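Side-chain contacts in quinonprotein alcohol dehydrogenase-like protein (Bacteroides thetaiotaomicron VPI-5482, PDB 4R5O), which is of unknown function but binds calcium and joins an immunoglobulin-like beta-sandwich domain to a seven-bladed beta-propeller: residues A[201-204]-A[205-208]; A[244-247]-A[248-251]. One frame throughout, in Å; residues are numbered along the deposited sequence.

Contact 1 of 2, residues A[201-204]-A[205-208]; sequences TGDG and IRRI
Asp203 and Arg206 form a salt bridge across the start of a strand, the guanidinium offering its NE side to both carboxylate oxygens. Arg206 NH2 reaches Asp203 OD2 at 2.7 Å, nearly straight at 166° and in the guanidinium plane; Arg206 NE meets Asp203 OD1 at 3.2 Å, tilted somewhat from it. Each oxygen uses its syn lone pair; the carboxylate and guanidinium planes lie 19° apart, nearly coplanar, and with two bonds, one to each oxygen, neither group can turn without straining one of them. The fit depends on Asp203, whose CG sits between its backbone N and carbonyl carbon (chi1 61°), and on the Arg206 chain, extended from CG to NE. The remaining guanidinium nitrogen, NH1, hydrogen-bonds to OD1 of Asn215, anchoring the arginine to the next strand, 215-220.

The apolar part is looser. Thr201 and Ile205 lie side by side and point the same way, Thr201 CG2 standing 4.1 Å from Ile205 CG1, while the threonine hydroxyl turns to the backbone N of Phe226. Gly202 and Gly204, both with positive phi, carry the chain round between them. This is a beta hairpin connection, here linking the two middle strands, 197-201 and 204-209, of a four-stranded antiparallel propeller blade.

Contact 2 of 2, residues A[244-247]-A[248-251]; sequences DESK and VKYY
Lys249 folds its side chain back along its own strand and wraps it round the carbonyl oxygen of Lys247, two residues earlier. Lys249 CG passes 3.3 Å from Lys247 O, and the bend at the end of the chain (chi4 70°) swings the ammonium group back to the same oxygen. Lys249 NZ donates to Lys247 O at 2.8 Å, in the carbonyl plane, with a C=O...N angle of 149°. On the serine side, Ser246 OG lies 2.7 Å from Lys249 NZ; OG anti to the backbone N (chi1 -178°) brings the hydroxyl next to the ammonium group.

A water accepts a hydrogen bond from Lys249 NZ at 2.8 Å and a weak one from the backbone N of Lys247, giving the ammonium a second, weaker link to the strand. Asp240 completes the cluster from the turn before the strand: its OD2 forms a salt bridge with Lys249 NZ and its OD1 hydrogen-bonds to Ser246 OG. The carboxylate would thus be expected to stabilise the lysine's positive charge. A methionine in place of Lys249 would probably leave Asp240 without its charged mate and Lys247 O and the water without their shared donor. The cluster belongs to a beta hairpin, polar side chains joining the turn after strand 235-239 to the opening of strand 246-252 within one propeller blade.

Overall arrangement
Contact 1 comes first along the chain and contact 2 follows some forty residues later, their centres about 16 Å apart. Contact 1 belongs to the four-stranded sheet that runs from strand 189-192 to strand 215-220; contact 2 lies on strand 246-252 of the next sheet, so the two sit in successive propeller blades. They meet directly where Ile205 CD1 packs 3.6 Å from Tyr251 CE2, and Phe226 touches both of these residues, adding to the apolar seam between the blades. Strand 246-252 ends at Asp252, a calcium-binding residue, although no calcium is bound to this chain there.

Contact 1 of 2, residues A[201-204]-A[205-208]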
loop_
_atom_site.group_PDB
_atom_site.type_symbol
_atom_site.label_atom_id
_atom_site.label_comp_id
_atom_site.label_asym_id
_atom_site.label_seq_id
_atom_site.Cartn_x
_atom_site.Cartn_y
_atom_site.Cartn_z
ATOM N N THR A 201 5.151 -14.728 -8.575
ATOM C CA THR A 201 4.544 -15.659 -9.536
ATOM C C THR A 201 3.826 -14.836 -10.636
ATOM O O THR A 201 3.587 -13.622 -10.481
ATOM C CB THR A 201 3.610 -16.641 -8.798
ATOM O OG1 THR A 201 2.647 -15.910 -8.054
ATOM C CG2 THR A 201 4.372 -17.566 -7.803
ATOM N N GLY A 202 3.537 -15.500 -11.747
ATOM C CA GLY A 202 2.919 -14.910 -12.929
ATOM C C GLY A 202 3.276 -15.657 -14.200
ATOM O O GLY A 202 2.444 -15.784 -15.100
ATOM N N ASP A 203 4.513 -16.191 -14.259
ATOM C CA ASP A 203 5.087 -16.987 -15.353
ATOM C C ASP A 203 5.696 -18.280 -14.811
ATOM O O ASP A 203 6.533 -18.912 -15.464
ATOM C CB ASP A 203 6.150 -16.160 -16.094
ATOM C CG ASP A 203 7.357 -15.695 -15.292
ATOM O OD1 ASP A 203 7.422 -15.993 -14.063
ATOM O OD2 ASP A 203 8.225 -15.012 -15.879
ATOM N N GLY A 204 5.245 -18.662 -13.618
ATOM C CA GLY A 204 5.718 -19.816 -12.859
ATOM C C GLY A 204 6.008 -19.354 -11.448
ATOM O O GLY A 204 5.240 -18.555 -10.916
ATOM N N ILE A 205 7.121 -19.803 -10.843
ATOM C CA ILE A 205 7.490 -19.427 -9.468
ATOM C C ILE A 205 8.927 -18.911 -9.428
ATOM O O ILE A 205 9.866 -19.592 -9.866
ATOM C CB ILE A 205 7.322 -20.595 -8.442
ATOM C CG1 ILE A 205 5.923 -21.237 -8.535
ATOM C CG2 ILE A 205 7.663 -20.131 -7.008
ATOM C CD1 ILE A 205 5.798 -22.524 -7.852
ATOM N N ARG A 206 9.085 -17.722 -8.825
ATOM C CA ARG A 206 10.372 -17.078 -8.583
ATOM C C ARG A 206 10.564 -16.834 -7.116
ATOM O O ARG A 206 9.648 -16.322 -6.479
ATOM C CB ARG A 206 10.495 -15.748 -9.337
ATOM C CG ARG A 206 10.325 -15.843 -10.816
ATOM C CD ARG A 206 10.011 -14.468 -11.310
ATOM N NE ARG A 206 9.835 -14.421 -12.757
ATOM C CZ ARG A 206 10.810 -14.129 -13.609
ATOM N NH1 ARG A 206 12.043 -13.877 -13.162
ATOM N NH2 ARG A 206 10.570 -14.094 -14.913
ATOM N N ARG A 207 11.734 -17.195 -6.571
ATOM C CA ARG A 207 12.077 -16.871 -5.189
ATOM C C ARG A 207 12.798 -15.574 -5.203
ATOM O O ARG A 207 13.717 -15.421 -5.996
ATOM C CB ARG A 207 12.915 -17.978 -4.516
ATOM C CG ARG A 207 13.264 -17.663 -3.047
ATOM C CD ARG A 207 14.133 -18.714 -2.396
ATOM N NE ARG A 207 15.420 -18.881 -3.070
ATOM C CZ ARG A 207 15.731 -19.902 -3.870
ATOM N NH1 ARG A 207 14.868 -20.898 -4.060
ATOM N NH2 ARG A 207 16.919 -19.955 -4.451
ATOM N N ILE A 208 12.409 -14.641 -4.362
ATOM C CA ILE A 208 13.100 -13.352 -4.276
ATOM C C ILE A 208 13.710 -13.220 -2.850
ATOM O O ILE A 208 13.072 -13.583 -1.858
ATOM C CB ILE A 208 12.169 -12.136 -4.657
ATOM C CG1 ILE A 208 12.970 -10.787 -4.684
ATOM C CG2 ILE A 208 10.871 -12.053 -3.806
ATOM C CD1 ILE A 208 12.394 -9.694 -5.531
#

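Contact 2 of 2, residues A[244-247]-A[248-251]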
loop_
_atom_site.group_PDB
_atom_site.type_symbol
_atom_site.label_atom_id
_atom_site.label_comp_id
_atom_site.label_asym_id
_atom_site.label_seq_id
_atom_site.Cartn_x
_atom_site.Cartn_y
_atom_site.Cartn_z
ATOM N N ASP A 244 -11.041 -20.433 -14.780
ATOM C CA ASP A 244 -10.982 -21.877 -15.014
ATOM C C ASP A 244 -11.062 -22.674 -13.726
ATOM O O ASP A 244 -10.589 -22.235 -12.686
ATOM C CB ASP A 244 -9.684 -22.258 -15.760
ATOM C CG ASP A 244 -9.528 -21.621 -17.141
ATOM O OD1 ASP A 244 -10.560 -21.459 -17.852
ATOM O OD2 ASP A 244 -8.368 -21.345 -17.542
ATOM N N GLU A 245 -11.647 -23.876 -13.814
ATOM C CA GLU A 245 -11.793 -24.805 -12.702
ATOM C C GLU A 245 -10.398 -25.271 -12.301
ATOM O O GLU A 245 -9.615 -25.739 -13.138
ATOM C CB GLU A 245 -12.728 -25.967 -13.092
ATOM C CG GLU A 245 -12.947 -27.007 -12.003
ATOM C CD GLU A 245 -13.891 -28.154 -12.337
ATOM O OE1 GLU A 245 -14.853 -27.938 -13.112
ATOM O OE2 GLU A 245 -13.718 -29.251 -11.754
ATOM N N SER A 246 -10.061 -25.049 -11.035
ATOM C CA SER A 246 -8.752 -25.386 -10.482
ATOM C C SER A 246 -8.899 -25.722 -9.021
ATOM O O SER A 246 -9.847 -25.268 -8.389
ATOM C CB SER A 246 -7.778 -24.219 -10.684
ATOM O OG SER A 246 -6.480 -24.519 -10.212
ATOM N N LYS A 247 -7.979 -26.517 -8.486
ATOM C CA LYS A 247 -7.978 -26.849 -7.070
ATOM C C LYS A 247 -6.944 -26.041 -6.336
ATOM O O LYS A 247 -5.926 -25.693 -6.947
ATOM C CB LYS A 247 -7.713 -28.340 -6.850
ATOM C CG LYS A 247 -8.902 -29.213 -7.145
ATOM C CD LYS A 247 -8.538 -30.645 -6.976
ATOM C CE LYS A 247 -9.697 -31.569 -7.232
ATOM N NZ LYS A 247 -10.330 -31.356 -8.567
ATOM N N VAL A 248 -7.173 -25.760 -5.021
ATOM C CA VAL A 248 -6.171 -25.108 -4.174
ATOM C C VAL A 248 -4.951 -26.011 -4.204
ATOM O O VAL A 248 -5.091 -27.232 -4.102
ATOM C CB VAL A 248 -6.662 -24.791 -2.723
ATOM C CG1 VAL A 248 -5.512 -24.414 -1.796
ATOM C CG2 VAL A 248 -7.714 -23.700 -2.716
ATOM N N LYS A 249 -3.775 -25.424 -4.411
ATOM C CA LYS A 249 -2.521 -26.172 -4.441
ATOM C C LYS A 249 -1.583 -25.653 -3.390
ATOM O O LYS A 249 -1.608 -24.467 -3.079
ATOM C CB LYS A 249 -1.887 -26.080 -5.820
ATOM C CG LYS A 249 -2.766 -26.743 -6.875
ATOM C CD LYS A 249 -2.219 -26.611 -8.263
ATOM C CE LYS A 249 -3.285 -26.907 -9.268
ATOM N NZ LYS A 249 -4.304 -25.826 -9.276
ATOM N N TYR A 250 -0.794 -26.532 -2.786
ATOM C CA TYR A 250 0.172 -26.046 -1.813
ATOM C C TYR A 250 1.567 -26.611 -2.158
ATOM O O TYR A 250 1.701 -27.638 -2.831
ATOM C CB TYR A 250 -0.219 -26.341 -0.351
ATOM C CG TYR A 250 -0.301 -27.795 0.050
ATOM C CD1 TYR A 250 0.822 -28.473 0.520
ATOM C CD2 TYR A 250 -1.521 -28.456 0.088
ATOM C CE1 TYR A 250 0.743 -29.792 0.952
ATOM C CE2 TYR A 250 -1.614 -29.777 0.517
ATOM C CZ TYR A 250 -0.481 -30.438 0.961
ATOM O OH TYR A 250 -0.554 -31.755 1.370
ATOM N N TYR A 251 2.582 -25.854 -1.743
ATOM C CA TYR A 251 4.012 -26.097 -1.906
ATOM C C TYR A 251 4.655 -26.089 -0.522
ATOM O O TYR A 251 4.059 -25.579 0.426
ATOM C CB TYR A 251 4.628 -25.024 -2.847
ATOM C CG TYR A 251 3.973 -24.931 -4.214
ATOM C CD1 TYR A 251 2.758 -24.270 -4.382
ATOM C CD2 TYR A 251 4.602 -25.444 -5.351
ATOM C CE1 TYR A 251 2.126 -24.221 -5.624
ATOM C CE2 TYR A 251 4.003 -25.352 -6.613
ATOM C CZ TYR A 251 2.764 -24.737 -6.743
ATOM O OH TYR A 251 2.131 -24.643 -7.965
HETATM O O HOH W 1 -5.830 -27.434 -11.047
#